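Local coordinates for protein phenyl-3-pyruvate decarboxylase (PDB 2NXW) that decarboxylates indole-3-pyruvate to indole-3-acetaldehyde on the route to auxin, using thiamine diphosphate and a metal ion, at residues Ala153-Pro158 with Leu181-Asn186; Arg512-Ala517 with Glu537-Arg542. All coordinates share one frame; numbering follows the deposited sequence.

Interaction 1: Ala153-Pro158 with Leu181-Asn186; sequences ARLDDP and LEIPRN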
loop_
_atom_site.group_PDB
_atom_site.type_symbol
_atom_site.label_atom_id
_atom_site.label_comp_id
_atom_site.label_asym_id
_atom_site.label_seq_id
_atom_site.Cartn_x
_atom_site.Cartn_y
_atom_site.Cartn_z
ATOM N N ALA A 153 -17.831 6.071 13.417
ATOM C CA ALA A 153 -18.419 5.246 14.453
ATOM C C ALA A 153 -19.629 4.513 13.916
ATOM O O ALA A 153 -20.388 5.046 13.108
ATOM C CB ALA A 153 -18.820 6.088 15.670
ATOM N N ARG A 154 -19.777 3.261 14.335
ATOM C CA ARG A 154 -20.941 2.474 13.987
ATOM C C ARG A 154 -21.725 2.488 15.295
ATOM O O ARG A 154 -21.250 1.979 16.309
ATOM C CB ARG A 154 -20.564 1.038 13.616
ATOM C CG ARG A 154 -21.794 0.171 13.416
ATOM C CD ARG A 154 -21.472 -1.251 12.988
ATOM N NE ARG A 154 -22.695 -2.049 12.959
ATOM C CZ ARG A 154 -22.779 -3.286 12.485
ATOM N NH1 ARG A 154 -21.700 -3.884 11.993
ATOM N NH2 ARG A 154 -23.946 -3.925 12.504
ATOM N N LEU A 155 -22.908 3.089 15.279
ATOM C CA LEU A 155 -23.720 3.189 16.480
ATOM C C LEU A 155 -24.598 1.949 16.642
ATOM O O LEU A 155 -25.826 2.010 16.515
ATOM C CB LEU A 155 -24.565 4.464 16.416
ATOM C CG LEU A 155 -23.760 5.747 16.158
ATOM C CD1 LEU A 155 -24.693 6.950 16.139
ATOM C CD2 LEU A 155 -22.697 5.917 17.234
ATOM N N ASP A 156 -23.949 0.828 16.944
ATOM C CA ASP A 156 -24.642 -0.445 17.105
ATOM C C ASP A 156 -24.796 -0.896 18.558
ATOM O O ASP A 156 -25.213 -2.026 18.821
ATOM C CB ASP A 156 -23.916 -1.539 16.317
ATOM C CG ASP A 156 -22.461 -1.683 16.720
ATOM O OD1 ASP A 156 -22.061 -1.154 17.779
ATOM O OD2 ASP A 156 -21.710 -2.342 15.972
ATOM N N ASP A 157 -24.448 -0.020 19.491
ATOM C CA ASP A 157 -24.560 -0.330 20.916
ATOM C C ASP A 157 -25.126 0.903 21.610
ATOM O O ASP A 157 -24.404 1.875 21.840
ATOM C CB ASP A 157 -23.184 -0.662 21.491
ATOM C CG ASP A 157 -23.246 -1.108 22.940
ATOM O OD1 ASP A 157 -24.214 -0.737 23.634
ATOM O OD2 ASP A 157 -22.318 -1.817 23.382
ATOM N N PRO A 158 -26.426 0.882 21.951
ATOM C CA PRO A 158 -27.055 2.029 22.613
ATOM C C PRO A 158 -26.383 2.517 23.892
ATOM O O PRO A 158 -26.433 3.703 24.199
ATOM C CB PRO A 158 -28.499 1.563 22.833
ATOM C CG PRO A 158 -28.380 0.075 22.895
ATOM C CD PRO A 158 -27.372 -0.239 21.825
ATOM N N LEU A 181 -20.961 8.420 10.507
ATOM C CA LEU A 181 -21.756 7.710 11.503
ATOM C C LEU A 181 -22.647 6.728 10.762
ATOM O O LEU A 181 -23.396 7.114 9.868
ATOM C CB LEU A 181 -22.625 8.680 12.314
ATOM C CG LEU A 181 -21.853 9.625 13.239
ATOM C CD1 LEU A 181 -22.807 10.642 13.873
ATOM C CD2 LEU A 181 -21.144 8.806 14.328
ATOM N N GLU A 182 -22.560 5.456 11.139
ATOM C CA GLU A 182 -23.337 4.394 10.517
ATOM C C GLU A 182 -24.342 3.925 11.570
ATOM O O GLU A 182 -23.955 3.560 12.680
ATOM C CB GLU A 182 -22.366 3.275 10.114
ATOM C CG GLU A 182 -22.923 2.157 9.278
ATOM C CD GLU A 182 -21.818 1.229 8.812
ATOM O OE1 GLU A 182 -21.077 1.595 7.871
ATOM O OE2 GLU A 182 -21.678 0.137 9.399
ATOM N N ILE A 183 -25.626 3.949 11.230
ATOM C CA ILE A 183 -26.667 3.564 12.180
ATOM C C ILE A 183 -27.526 2.384 11.722
ATOM O O ILE A 183 -28.352 2.523 10.819
ATOM C CB ILE A 183 -27.620 4.754 12.468
ATOM C CG1 ILE A 183 -26.811 5.997 12.856
ATOM C CG2 ILE A 183 -28.590 4.386 13.589
ATOM C CD1 ILE A 183 -27.664 7.226 13.132
ATOM N N PRO A 184 -27.331 1.196 12.332
ATOM C CA PRO A 184 -28.123 0.014 11.965
ATOM C C PRO A 184 -29.598 0.418 12.127
ATOM O O PRO A 184 -29.956 1.071 13.105
ATOM C CB PRO A 184 -27.681 -1.022 12.997
ATOM C CG PRO A 184 -26.242 -0.652 13.245
ATOM C CD PRO A 184 -26.303 0.861 13.336
ATOM N N ARG A 185 -30.463 0.028 11.201
ATOM C CA ARG A 185 -31.848 0.471 11.313
ATOM C C ARG A 185 -32.610 0.067 12.574
ATOM O O ARG A 185 -33.543 0.766 12.967
ATOM C CB ARG A 185 -32.644 0.080 10.067
ATOM C CG ARG A 185 -32.667 -1.381 9.726
ATOM C CD ARG A 185 -33.639 -1.586 8.586
ATOM N NE ARG A 185 -33.516 -2.901 7.976
ATOM C CZ ARG A 185 -34.160 -3.270 6.876
ATOM N NH1 ARG A 185 -34.975 -2.417 6.268
ATOM N NH2 ARG A 185 -33.978 -4.484 6.377
ATOM N N ASN A 186 -32.217 -1.031 13.215
ATOM C CA ASN A 186 -32.909 -1.456 14.436
ATOM C C ASN A 186 -32.442 -0.675 15.668
ATOM O O ASN A 186 -32.977 -0.856 16.768
ATOM C CB ASN A 186 -32.729 -2.970 14.664
ATOM C CG ASN A 186 -31.286 -3.359 14.947
ATOM O OD1 ASN A 186 -30.357 -2.856 14.311
ATOM N ND2 ASN A 186 -31.092 -4.279 15.894
#

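Interaction 2: Arg512-Ala517 with Glu537-Arg542; sequences RVRTRA and EAMIPR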
loop_
_atom_site.group_PDB
_atom_site.type_symbol
_atom_site.label_atom_id
_atom_site.label_comp_id
_atom_site.label_asym_id
_atom_site.label_seq_id
_atom_site.Cartn_x
_atom_site.Cartn_y
_atom_site.Cartn_z
ATOM N N ARG A 512 -32.194 32.837 -22.186
ATOM C CA ARG A 512 -30.918 32.692 -22.887
ATOM C C ARG A 512 -30.565 34.070 -23.431
ATOM O O ARG A 512 -31.384 34.715 -24.095
ATOM C CB ARG A 512 -31.043 31.695 -24.040
ATOM C CG ARG A 512 -29.825 31.681 -24.972
ATOM C CD ARG A 512 -29.909 30.585 -26.028
ATOM N NE ARG A 512 -29.559 29.280 -25.474
ATOM C CZ ARG A 512 -29.144 28.247 -26.197
ATOM N NH1 ARG A 512 -29.048 28.353 -27.520
ATOM N NH2 ARG A 512 -28.741 27.137 -25.598
ATOM N N VAL A 513 -29.359 34.530 -23.138
ATOM C CA VAL A 513 -28.917 35.837 -23.599
ATOM C C VAL A 513 -27.647 35.693 -24.435
ATOM O O VAL A 513 -26.772 34.881 -24.115
ATOM C CB VAL A 513 -28.673 36.824 -22.406
ATOM C CG1 VAL A 513 -29.995 37.095 -21.683
ATOM C CG2 VAL A 513 -27.653 36.258 -21.423
ATOM N N ARG A 514 -27.577 36.460 -25.524
ATOM C CA ARG A 514 -26.424 36.430 -26.427
ATOM C C ARG A 514 -25.649 37.741 -26.517
ATOM O O ARG A 514 -24.463 37.735 -26.865
ATOM C CB ARG A 514 -26.867 36.026 -27.830
ATOM C CG ARG A 514 -27.304 34.579 -27.943
ATOM C CD ARG A 514 -27.570 34.188 -29.403
ATOM N NE ARG A 514 -27.870 32.768 -29.522
ATOM C CZ ARG A 514 -26.951 31.808 -29.492
ATOM N NH1 ARG A 514 -25.668 32.122 -29.357
ATOM N NH2 ARG A 514 -27.319 30.539 -29.590
ATOM N N THR A 515 -26.306 38.866 -26.243
ATOM C CA THR A 515 -25.621 40.153 -26.306
ATOM C C THR A 515 -25.447 40.785 -24.938
ATOM O O THR A 515 -26.125 40.415 -23.963
ATOM C CB THR A 515 -26.375 41.159 -27.185
ATOM O OG1 THR A 515 -27.620 41.495 -26.559
ATOM C CG2 THR A 515 -26.652 40.569 -28.552
ATOM N N ARG A 516 -24.531 41.742 -24.855
ATOM C CA ARG A 516 -24.292 42.418 -23.603
ATOM C C ARG A 516 -25.532 43.169 -23.125
ATOM O O ARG A 516 -25.797 43.229 -21.928
ATOM C CB ARG A 516 -23.085 43.341 -23.740
ATOM C CG ARG A 516 -21.808 42.550 -23.999
ATOM C CD ARG A 516 -20.539 43.349 -23.799
ATOM N NE ARG A 516 -20.316 44.355 -24.833
ATOM C CZ ARG A 516 -19.127 44.885 -25.098
ATOM N NH1 ARG A 516 -18.058 44.492 -24.412
ATOM N NH2 ARG A 516 -19.009 45.823 -26.034
ATOM N N ALA A 517 -26.302 43.722 -24.059
ATOM C CA ALA A 517 -27.522 44.433 -23.683
ATOM C C ALA A 517 -28.526 43.440 -23.090
ATOM O O ALA A 517 -29.174 43.736 -22.086
ATOM C CB ALA A 517 -28.124 45.139 -24.898
ATOM N N GLU A 537 -28.914 32.062 -18.889
ATOM C CA GLU A 537 -28.013 31.253 -19.704
ATOM C C GLU A 537 -27.272 32.204 -20.634
ATOM O O GLU A 537 -27.826 32.651 -21.647
ATOM C CB GLU A 537 -28.821 30.226 -20.499
ATOM C CG GLU A 537 -27.948 29.344 -21.372
ATOM C CD GLU A 537 -28.742 28.452 -22.295
ATOM O OE1 GLU A 537 -29.928 28.751 -22.575
ATOM O OE2 GLU A 537 -28.164 27.447 -22.760
ATOM N N ALA A 538 -26.024 32.502 -20.285
ATOM C CA ALA A 538 -25.209 33.437 -21.056
ATOM C C ALA A 538 -24.379 32.704 -22.085
ATOM O O ALA A 538 -23.489 31.936 -21.723
ATOM C CB ALA A 538 -24.299 34.226 -20.126
ATOM N N MET A 539 -24.676 32.932 -23.362
ATOM C CA MET A 539 -23.918 32.289 -24.432
ATOM C C MET A 539 -22.576 33.013 -24.575
ATOM O O MET A 539 -22.519 34.236 -24.670
ATOM C CB MET A 539 -24.704 32.349 -25.742
ATOM C CG MET A 539 -26.142 31.830 -25.627
ATOM S SD MET A 539 -26.257 30.181 -24.831
ATOM C CE MET A 539 -25.528 29.157 -26.120
ATOM N N ILE A 540 -21.494 32.245 -24.568
ATOM C CA ILE A 540 -20.146 32.800 -24.659
ATOM C C ILE A 540 -19.374 32.030 -25.723
ATOM O O ILE A 540 -19.451 30.809 -25.772
ATOM C CB ILE A 540 -19.409 32.626 -23.313
ATOM C CG1 ILE A 540 -20.187 33.330 -22.203
ATOM C CG2 ILE A 540 -17.973 33.164 -23.402
ATOM C CD1 ILE A 540 -19.630 33.056 -20.797
ATOM N N PRO A 541 -18.631 32.733 -26.593
ATOM C CA PRO A 541 -17.882 31.986 -27.610
ATOM C C PRO A 541 -16.712 31.198 -27.006
ATOM O O PRO A 541 -16.184 31.547 -25.947
ATOM C CB PRO A 541 -17.357 33.083 -28.547
ATOM C CG PRO A 541 -18.262 34.253 -28.308
ATOM C CD PRO A 541 -18.546 34.188 -26.821
ATOM N N ARG A 542 -16.318 30.125 -27.685
ATOM C CA ARG A 542 -15.161 29.361 -27.251
ATOM C C ARG A 542 -13.935 30.254 -27.461
ATOM O O ARG A 542 -13.925 31.115 -28.361
ATOM C CB ARG A 542 -15.017 28.092 -28.083
ATOM C CG ARG A 542 -16.127 27.100 -27.846
ATOM C CD ARG A 542 -16.029 25.955 -28.816
ATOM N NE ARG A 542 -17.142 25.028 -28.668
ATOM C CZ ARG A 542 -17.546 24.195 -29.618
ATOM N NH1 ARG A 542 -16.919 24.168 -30.790
ATOM N NH2 ARG A 542 -18.596 23.419 -29.419
HETATM O O HOH W 1 -22.530 35.941 -26.717
#

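Interaction 1: Ala153-Pro158 with Leu181-Asn186
E182 makes two backbone bonds to A153 and L155, the second just past the end of the edge strand. Its N donates to A153 O at 3.0 Å, and its O accepts from L155 N at 2.8 Å. The second bond is nearly in line with the carbonyl, with a C=O...N angle of 172°. R154 and E182 point their side chains to the same face of the sheet. R154 NE stays 4.3 Å from E182 OE2, too far for a salt bridge. R154 NE is instead paired with D156 OD2, by charge alone, and E182 OE1 bonds Y180 OH. P184 follows the last bridge and points its ring toward the other segment. Its CG lies at the edge of the R154 guanidinium, 3.8 Å from NE, and also meets D156 CB. Its CD packs on L155 O, a buried oxygen with no polar partner. With an alanine in its place, CG and CD are gone, and the R154 guanidinium and D156 CB would probably lose their apolar neighbour. A153 CB touches L181 CD2 on the face opposite R154 and E182. Beyond the bridges, L155 CD1 meets I183 CG1. The contact pairs the C-terminal ends of two beta-alpha-beta strands. Helix 161-175 packs on A153 and L155, helix 23-33 on L155, L181 and I183; strand 113-119 flanks strand 179-184.

Interaction 2: Arg512-Ala517 with Glu537-Arg542
R512 and E537 lie side by side on one face of two parallel strands of a beta-alpha-beta unit, at the edge of the parallel sheet in the C-terminal thiamine diphosphate-binding part of the enzyme. The R512 side chain can be followed outward. CB passes E537 OE1 at 3.5 Å. CG rests against M539 CG, and CD lies near M539 SD. The chain leaves anti to the backbone N (chi1 170°) and then bends at chi3 (-78°), which turns the guanidinium side-on to the carboxylate. NE then bonds E537 OE1 at 3.0 Å, close to the guanidinium plane and almost straight. At CZ, M539 CE lies over the centre of the guanidinium, 3.7 Å above its plane. NH1 also borders this methyl. R512 NH2 bonds E537 OE2 at 2.9 Å. It has a second salt bridge, to D496. Both nitrogens meet the carboxylate from above its plane, and the two planes are 65° apart. E537 is held from elsewhere too: N475 ND2 and F499 N reach OE2, and A500 N reaches OE1. This many donors would probably favour the charged carboxylate. M539 is bent at chi2 and chi3 and touches both arginines: besides the R512 contact, its CG lies over one face of the R514 guanidinium, offset toward the rim. V513 N donates to E537 O, and M539 N donates to V513 O. V513 CG2 touches A538 CB on the opposite face of the sheet. Where the strands end, one water donates to R514 O at 2.6 Å and to M539 O at 2.7 Å.

From the N terminus, interaction 1 comes first. It closes the crossover from strand 152-154 through helix 161-175 to strand 179-184, at the edge of the first parallel sheet. The chain then builds the central mixed sheet and enters the C-terminal sheet. There interaction 2 closes the crossover from strand 509-513 through helix 516-528 to strand 534-539. The two loops are in series and neither nest nor cross. Both sheets share the strand order 2-1-3-4-6-5, and each contact joins the last two strands. The contacts lie on opposite sides of the chain's centre, with nearest atoms about 38 Å apart. The M539 side chain in interaction 2 is about 10 Å from the bound magnesium; interaction 1 is away from the annotated sites.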